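Tryptophane-5-halogenase (Microbispora sp. ATCC PTA-5024, PDB 5UAO) probably uses a reduced flavin (FAD) to chlorinate a tryptophan side chain at carbon 5 during biosynthesis of the lanthipeptide NAI-107. Local coordinates at residues Phe120-Gly123 with Thr124-Gly128; Arg496-Ala499 with Ser500-Leu503. One frame throughout, in Å; residues are numbered along the deposited sequence.

Interaction 1 (Phe120-Gly123 with Thr124-Gly128)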
loop_
_atom_site.group_PDB
_atom_site.type_symbol
_atom_site.label_atom_id
_atom_site.label_comp_id
_atom_site.label_asym_id
_atom_site.label_seq_id
_atom_site.Cartn_x
_atom_site.Cartn_y
_atom_site.Cartn_z
ATOM N N PHE A 120 19.890 7.538 5.707
ATOM C CA PHE A 120 18.586 7.917 5.152
ATOM C C PHE A 120 18.542 7.948 3.595
ATOM O O PHE A 120 17.463 8.133 3.031
ATOM C CB PHE A 120 18.231 9.336 5.600
ATOM C CG PHE A 120 17.761 9.454 7.027
ATOM C CD1 PHE A 120 16.611 8.760 7.472
ATOM C CD2 PHE A 120 18.399 10.325 7.904
ATOM C CE1 PHE A 120 16.186 8.879 8.807
ATOM C CE2 PHE A 120 17.939 10.510 9.210
ATOM C CZ PHE A 120 16.845 9.781 9.676
ATOM N N ASP A 121 19.687 7.828 2.923
ATOM C CA ASP A 121 19.810 8.223 1.485
ATOM C C ASP A 121 19.797 7.129 0.418
ATOM O O ASP A 121 20.259 7.328 -0.741
ATOM C CB ASP A 121 21.099 8.962 1.275
ATOM C CG ASP A 121 22.312 8.063 1.425
ATOM O OD1 ASP A 121 22.221 6.996 2.084
ATOM O OD2 ASP A 121 23.366 8.457 0.893
ATOM N N TRP A 122 19.308 5.972 0.783
ATOM C CA TRP A 122 18.906 5.027 -0.235
ATOM C C TRP A 122 18.244 5.681 -1.434
ATOM O O TRP A 122 17.341 6.507 -1.263
ATOM C CB TRP A 122 17.886 4.149 0.382
ATOM C CG TRP A 122 18.457 2.963 0.675
ATOM C CD1 TRP A 122 19.155 2.626 1.792
ATOM C CD2 TRP A 122 18.462 1.846 -0.195
ATOM N NE1 TRP A 122 19.563 1.317 1.683
ATOM C CE2 TRP A 122 19.139 0.814 0.473
ATOM C CE3 TRP A 122 17.920 1.609 -1.468
ATOM C CZ2 TRP A 122 19.309 -0.458 -0.099
ATOM C CZ3 TRP A 122 18.073 0.367 -2.032
ATOM C CH2 TRP A 122 18.771 -0.664 -1.348
ATOM N N GLY A 123 18.665 5.323 -2.642
ATOM C CA GLY A 123 18.177 6.076 -3.795
ATOM C C GLY A 123 19.251 6.976 -4.363
ATOM O O GLY A 123 20.214 6.459 -4.999
ATOM N N THR A 124 19.139 8.294 -4.145
ATOM C CA THR A 124 20.163 9.225 -4.730
ATOM C C THR A 124 21.596 8.939 -4.266
ATOM O O THR A 124 22.555 9.093 -5.053
ATOM C CB THR A 124 19.850 10.729 -4.500
ATOM O OG1 THR A 124 18.500 11.006 -4.898
ATOM C CG2 THR A 124 20.828 11.640 -5.286
ATOM N N GLY A 125 21.741 8.513 -3.002
ATOM C CA GLY A 125 23.049 8.132 -2.460
ATOM C C GLY A 125 23.478 6.677 -2.649
ATOM O O GLY A 125 24.561 6.287 -2.195
ATOM N N SER A 126 22.651 5.857 -3.297
ATOM C CA SER A 126 22.951 4.414 -3.358
ATOM C C SER A 126 24.276 4.122 -4.067
ATOM O O SER A 126 24.599 4.720 -5.100
ATOM C CB SER A 126 21.812 3.624 -4.001
ATOM O OG SER A 126 20.802 3.353 -3.048
ATOM N N VAL A 127 25.047 3.214 -3.474
ATOM C CA VAL A 127 26.288 2.690 -4.094
ATOM C C VAL A 127 26.041 1.232 -4.372
ATOM O O VAL A 127 26.310 0.750 -5.469
ATOM C CB VAL A 127 27.533 2.855 -3.183
ATOM C CG1 VAL A 127 28.733 2.084 -3.707
ATOM C CG2 VAL A 127 27.848 4.322 -3.026
ATOM N N GLY A 128 25.510 0.529 -3.377
ATOM C CA GLY A 128 24.946 -0.799 -3.604
ATOM C C GLY A 128 25.222 -1.743 -2.470
ATOM O O GLY A 128 26.373 -1.954 -2.080
#
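A type I beta turn from G123 to S126, in the loop that joins strand 116-119 to helix 129-136, folds the chain back so that D121 and W122 meet G125 and S126. The turn is closed by S126 N on G123 O at 3.0 Å; the N-H points well at the oxygen (163°), although the donor stands above the carbonyl plane. Just before it, G125 N reaches D121 O at 3.0 Å, a bond bent at the hydrogen (139°) that ties the start of the loop to the third residue of the turn. The side chain of S126 adds a bond with the roles reversed: its OG, beside its own backbone N (chi1 -82°), accepts the N-H of G123 at 2.9 Å, nearly straight. A serine suits this place because a short hydroxyl can reach back across the turn. An alanine here would probably leave the amide of G123 without this acceptor and the first residue of the turn less firmly fixed. Sterics explain two glycines of the turn. G123 has backbone angles that would jam a side chain against the carbonyl of W122, while a CB on G125 would run into the carboxylate of D121, whose OD2 lies 3.4 Å from G125 CA. T143 OG1 bonds to OD1 and the backbone N of Q145 to OD2, so a short carboxylate can be buried here and join the turn to the start of helix 144-151. S126 OG approaches the W122 indole obliquely at its six-membered ring, 3.7 Å from CE3.

Interaction 2 (Arg496-Ala499 with Ser500-Leu503)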
loop_
_atom_site.group_PDB
_atom_site.type_symbol
_atom_site.label_atom_id
_atom_site.label_comp_id
_atom_site.label_asym_id
_atom_site.label_seq_id
_atom_site.Cartn_x
_atom_site.Cartn_y
_atom_site.Cartn_z
ATOM N N ARG A 496 33.527 7.468 -1.958
ATOM C CA ARG A 496 34.553 7.566 -0.888
ATOM C C ARG A 496 35.288 8.886 -1.003
ATOM O O ARG A 496 35.550 9.559 -0.015
ATOM C CB ARG A 496 35.579 6.420 -0.942
ATOM C CG ARG A 496 35.021 5.047 -0.565
ATOM C CD ARG A 496 36.080 4.006 -0.132
ATOM N NE ARG A 496 36.117 2.850 -1.028
ATOM C CZ ARG A 496 36.847 2.742 -2.147
ATOM N NH1 ARG A 496 37.678 3.696 -2.575
ATOM N NH2 ARG A 496 36.766 1.627 -2.839
ATOM N N SER A 497 35.604 9.246 -2.239
ATOM C CA SER A 497 36.153 10.550 -2.572
ATOM C C SER A 497 35.351 11.723 -2.009
ATOM O O SER A 497 35.882 12.541 -1.232
ATOM C CB SER A 497 36.257 10.668 -4.083
ATOM O OG SER A 497 37.098 11.738 -4.353
ATOM N N LEU A 498 34.083 11.797 -2.381
ATOM C CA LEU A 498 33.186 12.762 -1.820
ATOM C C LEU A 498 33.050 12.669 -0.302
ATOM O O LEU A 498 32.933 13.689 0.375
ATOM C CB LEU A 498 31.781 12.596 -2.426
ATOM C CG LEU A 498 31.505 13.125 -3.809
ATOM C CD1 LEU A 498 30.116 12.756 -4.271
ATOM C CD2 LEU A 498 31.715 14.624 -3.801
ATOM N N ALA A 499 32.979 11.467 0.250
ATOM C CA ALA A 499 32.751 11.391 1.687
ATOM C C ALA A 499 33.968 11.906 2.486
ATOM O O ALA A 499 33.828 12.659 3.469
ATOM C CB ALA A 499 32.370 9.954 2.104
ATOM N N SER A 500 35.166 11.521 2.063
ATOM C CA SER A 500 36.382 11.988 2.732
ATOM C C SER A 500 36.671 13.509 2.644
ATOM O O SER A 500 37.423 13.993 3.455
ATOM C CB SER A 500 37.606 11.229 2.240
ATOM O OG SER A 500 37.719 11.375 0.853
ATOM N N ARG A 501 36.107 14.220 1.669
ATOM C CA ARG A 501 36.330 15.659 1.496
ATOM C C ARG A 501 35.244 16.536 2.142
ATOM O O ARG A 501 35.360 17.763 2.146
ATOM C CB ARG A 501 36.411 16.003 0.000
ATOM C CG ARG A 501 37.495 15.194 -0.667
ATOM C CD ARG A 501 37.962 15.790 -1.962
ATOM N NE ARG A 501 36.902 15.910 -2.961
ATOM C CZ ARG A 501 36.518 14.933 -3.782
ATOM N NH1 ARG A 501 37.079 13.731 -3.689
ATOM N NH2 ARG A 501 35.559 15.138 -4.691
ATOM N N GLY A 502 34.199 15.923 2.728
ATOM C CA GLY A 502 33.147 16.712 3.355
ATOM C C GLY A 502 33.673 17.460 4.554
ATOM O O GLY A 502 34.621 17.048 5.196
ATOM N N LEU A 503 33.050 18.571 4.870
ATOM C CA LEU A 503 33.399 19.330 6.075
ATOM C C LEU A 503 33.034 18.500 7.345
ATOM O O LEU A 503 32.246 17.564 7.294
ATOM C CB LEU A 503 32.681 20.686 6.062
ATOM C CG LEU A 503 33.036 21.657 4.885
ATOM C CD1 LEU A 503 32.258 22.936 5.013
ATOM C CD2 LEU A 503 34.515 21.960 4.858
#
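R496 and S500 meet across the last turns of helix 485-501, where backbone hydrogen bonding changes as the helix runs out. S500 N gives R496 O a regular helical bond of 2.9 Å, nearly straight at 170°. Beyond it the bonds are weak: R501 N lies 3.4 Å from S497 O and 3.5 Å from L498 O, and G502 N pairs with A499 O at 3.4 Å, a three-residue step in place of the four of an alpha helix. Among side-chain hydroxyls, S500 OG is turned back over the helix (chi1 57°) and sits 3.0 Å from both R496 O and S497 O; one proton lies within reach of both carbonyls, and a short hydroxyl can fold back onto the preceding turn. By van der Waals contact, R501 CG lies 3.2 Å from S497 O; the placing of its guanidinium, modelled too close to S497 OG, is doubtful. A499, small and buried, packs against M147 and L148 of helix 144-151, a close approach its methyl permits. Carbonyls at this helix end, whose partial negative charge probably attracts donors, are met at L498 O by Y157 OH from strand 156-159 and, at R496 O or S497 O, probably by the hydroxyl of S500.

Overall arrangement
Both contacts are local and partly buried, toward the periphery of the chain on the same side of its centre; their centres lie 15 Å apart and their nearest atoms about 7 Å, without touching. Helix 485-501 connects them: V127 of interaction 1 packs on W488, A492 and A495, while interaction 2 lies at the C-terminal part of that helix and the chain just after it. Helix 144-151 is also shared, through Q145 beside D121 and through M147 and L148 beside A499. Their chemistry differs with place. Interaction 1 combines a tight turn with a buried carboxylate partnered on each oxygen and glycines where a side chain would clash, whereas interaction 2 relies on backbone carbonyls, a serine hydroxyl and an exposed arginine.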